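Local coordinates for protein D-glyceraldehyde dehydrogenase (NADP(+)) (PDB 5IZD) that oxidises D-glyceraldehyde to (R)-glycerate with NADP(+) and water, as an aldehyde dehydrogenase of the non-phosphorylated Entner-Doudoroff pathway, at residues A[285-289]-A[401-405]; A[428-432]-A[447-451]. All coordinates share one frame; numbering follows the deposited sequence.

Contact 1 of 2, residues A[285-289]-A[401-405]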
ATOM      1  N   GLU A 285       9.566  32.088   9.429  1.00 30.89           N
ATOM      2  CA  GLU A 285      10.169  32.515  10.683  1.00 31.04           C
ATOM      3  C   GLU A 285      11.622  32.952  10.514  1.00 31.40           C
ATOM      4  O   GLU A 285      12.159  33.542  11.430  1.00 32.11           O
ATOM      5  CB  GLU A 285      10.058  31.391  11.733  1.00 30.94           C
ATOM      6  CG  GLU A 285       8.661  31.177  12.351  1.00 30.85           C
ATOM      7  CD  GLU A 285       8.456  31.809  13.737  1.00 31.21           C
ATOM      8  OE1 GLU A 285       9.482  32.185  14.394  1.00 31.54           O
ATOM      9  OE2 GLU A 285       7.250  31.926  14.183  1.00 31.06           O
ATOM     10  N   ARG A 286      12.269  32.673   9.388  1.00 31.13           N
ATOM     11  CA  ARG A 286      13.664  33.113   9.150  1.00 31.49           C
ATOM     12  C   ARG A 286      13.805  33.341   7.669  1.00 31.58           C
ATOM     13  O   ARG A 286      13.457  32.458   6.917  1.00 31.60           O
ATOM     14  CB  ARG A 286      14.664  32.006   9.448  1.00 31.30           C
ATOM     15  CG  ARG A 286      14.523  31.352  10.767  1.00 30.98           C
ATOM     16  CD  ARG A 286      15.542  30.286  10.892  1.00 30.93           C
ATOM     17  NE  ARG A 286      15.042  28.928  10.667  1.00 30.31           N
ATOM     18  CZ  ARG A 286      15.791  27.883  10.397  1.00 30.00           C
ATOM     19  NH1 ARG A 286      17.104  28.035  10.170  1.00 30.48           N
ATOM     20  NH2 ARG A 286      15.216  26.713  10.295  1.00 29.48           N
ATOM     21  N   LEU A 287      14.360  34.466   7.255  1.00 31.87           N
ATOM     22  CA  LEU A 287      14.449  34.816   5.846  1.00 32.01           C
ATOM     23  C   LEU A 287      15.920  34.761   5.397  1.00 32.36           C
ATOM     24  O   LEU A 287      16.769  35.395   5.981  1.00 32.62           O
ATOM     25  CB  LEU A 287      13.806  36.188   5.638  1.00 32.26           C
ATOM     26  CG  LEU A 287      13.793  36.807   4.254  1.00 32.71           C
ATOM     27  CD1 LEU A 287      13.217  35.852   3.237  1.00 32.46           C
ATOM     28  CD2 LEU A 287      12.991  38.088   4.255  1.00 32.94           C
ATOM     29  N   TYR A 288      16.187  33.923   4.389  1.00 32.37           N
ATOM     30  CA  TYR A 288      17.505  33.730   3.780  1.00 32.85           C
ATOM     31  C   TYR A 288      17.393  34.105   2.308  1.00 33.29           C
ATOM     32  O   TYR A 288      16.713  33.392   1.548  1.00 32.93           O
ATOM     33  CB  TYR A 288      17.959  32.260   3.877  1.00 32.59           C
ATOM     34  CG  TYR A 288      18.118  31.802   5.296  1.00 32.22           C
ATOM     35  CD1 TYR A 288      19.202  32.167   6.040  1.00 32.68           C
ATOM     36  CD2 TYR A 288      17.168  31.035   5.891  1.00 31.53           C
ATOM     37  CE1 TYR A 288      19.371  31.730   7.331  1.00 32.49           C
ATOM     38  CE2 TYR A 288      17.318  30.592   7.168  1.00 31.39           C
ATOM     39  CZ  TYR A 288      18.415  30.937   7.890  1.00 31.89           C
ATOM     40  OH  TYR A 288      18.470  30.566   9.220  1.00 31.81           O
ATOM     41  N   VAL A 289      18.069  35.194   1.908  1.00 33.97           N
ATOM     42  CA  VAL A 289      18.014  35.660   0.541  1.00 34.59           C
ATOM     43  C   VAL A 289      19.425  35.723  -0.065  1.00 35.58           C
ATOM     44  O   VAL A 289      20.415  36.140   0.557  1.00 36.09           O
ATOM     45  CB  VAL A 289      17.312  37.015   0.436  1.00 34.81           C
ATOM     46  CG1 VAL A 289      17.093  37.414  -1.002  1.00 35.24           C
ATOM     47  CG2 VAL A 289      15.961  36.989   1.167  1.00 34.17           C
ATOM     48  N   LEU A 401      22.262  26.196   7.141  1.00 34.10           N
ATOM     49  CA  LEU A 401      21.598  27.221   7.902  1.00 33.72           C
ATOM     50  C   LEU A 401      20.123  26.826   8.210  1.00 32.62           C
ATOM     51  O   LEU A 401      19.646  27.003   9.353  1.00 32.15           O
ATOM     52  CB  LEU A 401      21.662  28.573   7.203  1.00 34.24           C
ATOM     53  CG  LEU A 401      23.063  29.184   7.134  1.00 35.36           C
ATOM     54  CD1 LEU A 401      22.972  30.375   6.210  1.00 35.86           C
ATOM     55  CD2 LEU A 401      23.664  29.661   8.455  1.00 35.79           C
ATOM     56  N   ALA A 402      19.434  26.334   7.184  1.00 31.99           N
ATOM     57  CA  ALA A 402      18.083  25.843   7.288  1.00 31.23           C
ATOM     58  C   ALA A 402      17.954  24.726   8.311  1.00 30.91           C
ATOM     59  O   ALA A 402      17.024  24.751   9.168  1.00 30.62           O
ATOM     60  CB  ALA A 402      17.566  25.394   5.945  1.00 31.09           C
ATOM     61  N   ASN A 403      18.873  23.781   8.265  1.00 31.01           N
ATOM     62  CA  ASN A 403      18.832  22.654   9.170  1.00 30.82           C
ATOM     63  C   ASN A 403      19.330  22.967  10.582  1.00 31.01           C
ATOM     64  O   ASN A 403      19.136  22.144  11.469  1.00 30.68           O
ATOM     65  CB  ASN A 403      19.581  21.446   8.595  1.00 31.06           C
ATOM     66  CG  ASN A 403      18.913  20.870   7.364  1.00 30.92           C
ATOM     67  OD1 ASN A 403      17.697  20.902   7.208  1.00 30.54           O
ATOM     68  ND2 ASN A 403      19.713  20.308   6.497  1.00 31.36           N
ATOM     69  N   ASP A 404      19.951  24.141  10.775  1.00 31.53           N
ATOM     70  CA  ASP A 404      20.503  24.552  12.056  1.00 32.10           C
ATOM     71  C   ASP A 404      19.351  25.110  12.923  1.00 31.85           C
ATOM     72  O   ASP A 404      19.198  26.334  13.089  1.00 31.95           O
ATOM     73  CB  ASP A 404      21.642  25.574  11.852  1.00 32.93           C
ATOM     74  CG  ASP A 404      22.209  26.115  13.137  1.00 33.53           C
ATOM     75  OD1 ASP A 404      22.270  25.398  14.149  1.00 33.79           O
ATOM     76  OD2 ASP A 404      22.568  27.310  13.156  1.00 33.99           O
ATOM     77  N   SER A 405      18.583  24.192  13.491  1.00 31.53           N
ATOM     78  CA  SER A 405      17.350  24.523  14.215  1.00 31.50           C
ATOM     79  C   SER A 405      16.933  23.393  15.072  1.00 31.48           C
ATOM     80  O   SER A 405      16.998  22.255  14.630  1.00 31.17           O
ATOM     81  CB  SER A 405      16.189  24.794  13.222  1.00 31.27           C
ATOM     82  OG  SER A 405      15.071  25.403  13.869  1.00 31.51           O
TER
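R286 reaches from strand 284-290, in the seven-stranded sheet of the aldehyde dehydrogenase fold, to the backbone carbonyls of L401 and A402 in the last turn of helix 395-403. Its CB points at the helix, and CG and CD continue straight out (chi2 179°); the side chain also touches P253 of the adjacent strand 252-256. The chain then bends at chi3 (-101°): NE donates to K251 O while the guanidinium swings its far edge against the helix end. NH1 bonds L401 O at 2.9 Å, with the oxygen almost in the guanidinium plane. It also donates to Y288 OH at 3.0 Å, an oxygen tilted out of that plane, and more weakly to A402 O. NH2 meets A402 O at 2.9 Å in a straighter bond (159°), using a lone pair in the carbonyl plane. A leucine in place of R286 would probably leave both carbonyls and Y288 OH without these donors and weaken the tie between helix end and strand. Y288 adds apolar contact, its CE1 lying 3.9 Å from L401 CB, and its hydroxyl is also hydrogen-bonded to Q373 OE1. Q373 reaches the helix side too: its NE2 donates to D404 OD2 and weakly to L401 O. Beyond the carbonyls, S405 turns its OG to Y407 N, and its CB stands 3.6 Å from R286 NH2.

Contact 2 of 2, residues A[428-432]-A[447-451]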
ATOM      1  N   ILE A 428      17.021  19.215   2.792  1.00 31.27           N
ATOM      2  CA  ILE A 428      16.246  20.097   3.713  1.00 30.60           C
ATOM      3  C   ILE A 428      15.446  19.189   4.600  1.00 29.44           C
ATOM      4  O   ILE A 428      14.435  18.588   4.175  1.00 28.64           O
ATOM      5  CB  ILE A 428      15.299  21.108   2.985  1.00 30.80           C
ATOM      6  CG1 ILE A 428      16.084  22.077   2.096  1.00 31.57           C
ATOM      7  CG2 ILE A 428      14.425  21.876   3.978  1.00 30.43           C
ATOM      8  CD1 ILE A 428      16.811  23.141   2.870  1.00 31.97           C
ATOM      9  N   ARG A 429      15.911  19.086   5.842  1.00 29.06           N
ATOM     10  CA  ARG A 429      15.414  18.070   6.734  1.00 28.63           C
ATOM     11  C   ARG A 429      14.253  18.639   7.487  1.00 28.10           C
ATOM     12  O   ARG A 429      14.337  18.821   8.721  1.00 28.07           O
ATOM     13  CB  ARG A 429      16.517  17.602   7.660  1.00 28.90           C
ATOM     14  CG  ARG A 429      17.641  16.877   6.941  1.00 29.36           C
ATOM     15  CD  ARG A 429      17.301  15.426   6.684  1.00 29.24           C
ATOM     16  NE  ARG A 429      17.297  14.652   7.903  1.00 29.07           N
ATOM     17  CZ  ARG A 429      16.897  13.379   7.987  1.00 28.96           C
ATOM     18  NH1 ARG A 429      16.469  12.729   6.919  1.00 28.95           N
ATOM     19  NH2 ARG A 429      16.914  12.748   9.153  1.00 28.89           N
ATOM     20  N   PHE A 430      13.193  18.955   6.730  1.00 27.77           N
ATOM     21  CA  PHE A 430      11.949  19.533   7.276  1.00 27.56           C
ATOM     22  C   PHE A 430      10.816  18.667   6.769  1.00 27.33           C
ATOM     23  O   PHE A 430      10.948  18.041   5.711  1.00 27.56           O
ATOM     24  CB  PHE A 430      11.769  20.989   6.844  1.00 27.56           C
ATOM     25  CG  PHE A 430      12.541  21.925   7.700  1.00 27.80           C
ATOM     26  CD1 PHE A 430      13.927  21.999   7.588  1.00 28.11           C
ATOM     27  CD2 PHE A 430      11.906  22.670   8.684  1.00 27.60           C
ATOM     28  CE1 PHE A 430      14.678  22.801   8.433  1.00 28.36           C
ATOM     29  CE2 PHE A 430      12.643  23.477   9.538  1.00 27.94           C
ATOM     30  CZ  PHE A 430      14.037  23.549   9.407  1.00 28.37           C
ATOM     31  N   GLY A 431       9.739  18.617   7.536  1.00 26.93           N
ATOM     32  CA  GLY A 431       8.566  17.795   7.172  1.00 26.73           C
ATOM     33  C   GLY A 431       7.835  18.299   5.949  1.00 26.84           C
ATOM     34  O   GLY A 431       7.300  17.481   5.183  1.00 26.75           O
ATOM     35  N   GLU A 432       7.842  19.613   5.733  1.00 27.16           N
ATOM     36  CA  GLU A 432       7.238  20.206   4.535  1.00 27.60           C
ATOM     37  C   GLU A 432       8.171  21.202   3.860  1.00 27.81           C
ATOM     38  O   GLU A 432       8.729  22.092   4.524  1.00 27.52           O
ATOM     39  CB  GLU A 432       5.895  20.891   4.844  1.00 28.02           C
ATOM     40  CG  GLU A 432       4.921  19.989   5.556  1.00 28.20           C
ATOM     41  CD  GLU A 432       3.609  20.641   5.922  1.00 28.67           C
ATOM     42  OE1 GLU A 432       2.661  19.842   6.088  1.00 28.91           O
ATOM     43  OE2 GLU A 432       3.507  21.898   6.149  1.00 29.48           O
ATOM     44  N   HIS A 447       1.124  16.002   7.304  1.00 28.36           N
ATOM     45  CA  HIS A 447       1.631  17.141   8.041  1.00 28.81           C
ATOM     46  C   HIS A 447       2.416  16.643   9.247  1.00 28.72           C
ATOM     47  O   HIS A 447       1.837  16.072  10.160  1.00 28.26           O
ATOM     48  CB  HIS A 447       0.436  17.975   8.539  1.00 29.26           C
ATOM     49  CG  HIS A 447       0.768  19.346   9.026  1.00 29.59           C
ATOM     50  ND1 HIS A 447       1.386  20.279   8.222  1.00 29.98           N
ATOM     51  CD2 HIS A 447       0.409  20.010  10.163  1.00 29.92           C
ATOM     52  CE1 HIS A 447       1.445  21.441   8.861  1.00 30.17           C
ATOM     53  NE2 HIS A 447       0.882  21.295  10.049  1.00 29.92           N
ATOM     54  N   THR A 448       3.714  16.907   9.272  1.00 28.76           N
ATOM     55  CA  THR A 448       4.602  16.299  10.232  1.00 29.07           C
ATOM     56  C   THR A 448       5.928  17.054  10.177  1.00 29.50           C
ATOM     57  O   THR A 448       6.126  17.969   9.369  1.00 30.06           O
ATOM     58  CB  THR A 448       4.786  14.774   9.855  1.00 28.98           C
ATOM     59  OG1 THR A 448       5.381  14.046  10.932  1.00 28.81           O
ATOM     60  CG2 THR A 448       5.643  14.623   8.610  1.00 29.53           C
ATOM     61  N   GLY A 449       6.868  16.651  11.007  1.00 29.63           N
ATOM     62  CA  GLY A 449       8.195  17.215  10.928  1.00 29.64           C
ATOM     63  C   GLY A 449       9.234  16.473  11.689  1.00 29.28           C
ATOM     64  O   GLY A 449       8.962  15.419  12.250  1.00 29.34           O
ATOM     65  N   PHE A 450      10.424  17.046  11.686  1.00 29.15           N
ATOM     66  CA  PHE A 450      11.612  16.467  12.318  1.00 29.19           C
ATOM     67  C   PHE A 450      11.891  17.184  13.632  1.00 28.91           C
ATOM     68  O   PHE A 450      11.359  18.286  13.886  1.00 28.99           O
ATOM     69  CB  PHE A 450      12.871  16.623  11.400  1.00 29.65           C
ATOM     70  CG  PHE A 450      12.788  15.865  10.112  1.00 29.94           C
ATOM     71  CD1 PHE A 450      12.007  16.327   9.081  1.00 30.02           C
ATOM     72  CD2 PHE A 450      13.462  14.640   9.956  1.00 30.34           C
ATOM     73  CE1 PHE A 450      11.888  15.596   7.899  1.00 30.14           C
ATOM     74  CE2 PHE A 450      13.357  13.894   8.777  1.00 30.54           C
ATOM     75  CZ  PHE A 450      12.593  14.395   7.737  1.00 30.55           C
ATOM     76  N   ARG A 451      12.772  16.584  14.434  1.00 28.73           N
ATOM     77  CA  ARG A 451      13.337  17.213  15.610  1.00 28.98           C
ATOM     78  C   ARG A 451      12.195  17.591  16.603  1.00 28.80           C
ATOM     79  O   ARG A 451      11.398  16.746  16.930  1.00 27.92           O
ATOM     80  CB  ARG A 451      14.272  18.343  15.213  1.00 29.46           C
ATOM     81  CG  ARG A 451      15.560  17.785  14.557  1.00 29.71           C
ATOM     82  CD  ARG A 451      16.522  18.832  14.092  1.00 30.30           C
ATOM     83  NE  ARG A 451      15.965  19.794  13.111  1.00 30.40           N
ATOM     84  CZ  ARG A 451      15.740  19.558  11.795  1.00 30.27           C
ATOM     85  NH1 ARG A 451      15.964  18.355  11.224  1.00 30.16           N
ATOM     86  NH2 ARG A 451      15.261  20.533  11.034  1.00 30.25           N
TER
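F450 lays the corner of its ring over the centre of the R429 guanidinium, CE2 3.7 Å from R429 CZ, with the two planes 49° apart. One face of the F450 ring covers R429 CA, and its edge meets G431 N and F430 O. The R429 chain bends at chi2 and chi3, which brings its guanidinium beside the CE2 corner of the F450 ring, and its NH2 donates to P138 O of the second subunit. F430 carries the other arginine: R451 NH2 sits over one ring face, off toward the rim, 3.5 Å from CE1. The planes are steep to each other, at 75°, and R451 CZ is 5.2 Å from the F430 ring centroid, so any cation-pi attraction is at most weak. R451 grips R429 O end-on with NH1 and NH2, each at 3.0 Å from that oxygen; its NH2 donates as well to Y407 O, outside both segments. H447 offers the edge of its imidazole to E432: ND1 donates to OE1 in a short 2.5 Å bond, the ring nitrogen standing above the carboxylate plane. Y434 OH holds E432 OE2, while H447 NE2 bonds weakly to E247, the predicted proton acceptor. Between these pairs the backbones nearly touch, G431 CA lying 3.3 Å from T448 O in a CA-H...O contact, so close that a side chain at G431 would probably collide with T448 O. Segment 428-432 leads from helix 418-427 into strand 432-435, the outermost of its sheet within the chain; segment 447-451 runs on toward strand 454-455. Helix 395-403 and strands 252-256 and 410-414 pack on I428 and F430, while E432 pairs in parallel with a strand of the second subunit, carrying the sheet across the dimer interface.

In the fold
Contacts 1 and 2 adjoin, their centres 14 Å apart, and meet around 402-405, at the end of helix 395-403. N403 OD1 probably accepts a hydrogen bond from R429 N at 2.9 Å, and S405 O a weak one from R451 NE at 3.1 Å. F430 touches both arginines: its CZ is 3.5 Å from R286 NH2, while R451 NH2 lies over one face. Contact 2 borders the catalytic centre, the H447 side chain lying about 3 Å from that of E247, the predicted proton acceptor, and about 14 Å from bound NADP. Contact 1 comes near NADP-binding positions assigned by similarity, the R286 side chain being about 7 Å from that of I382.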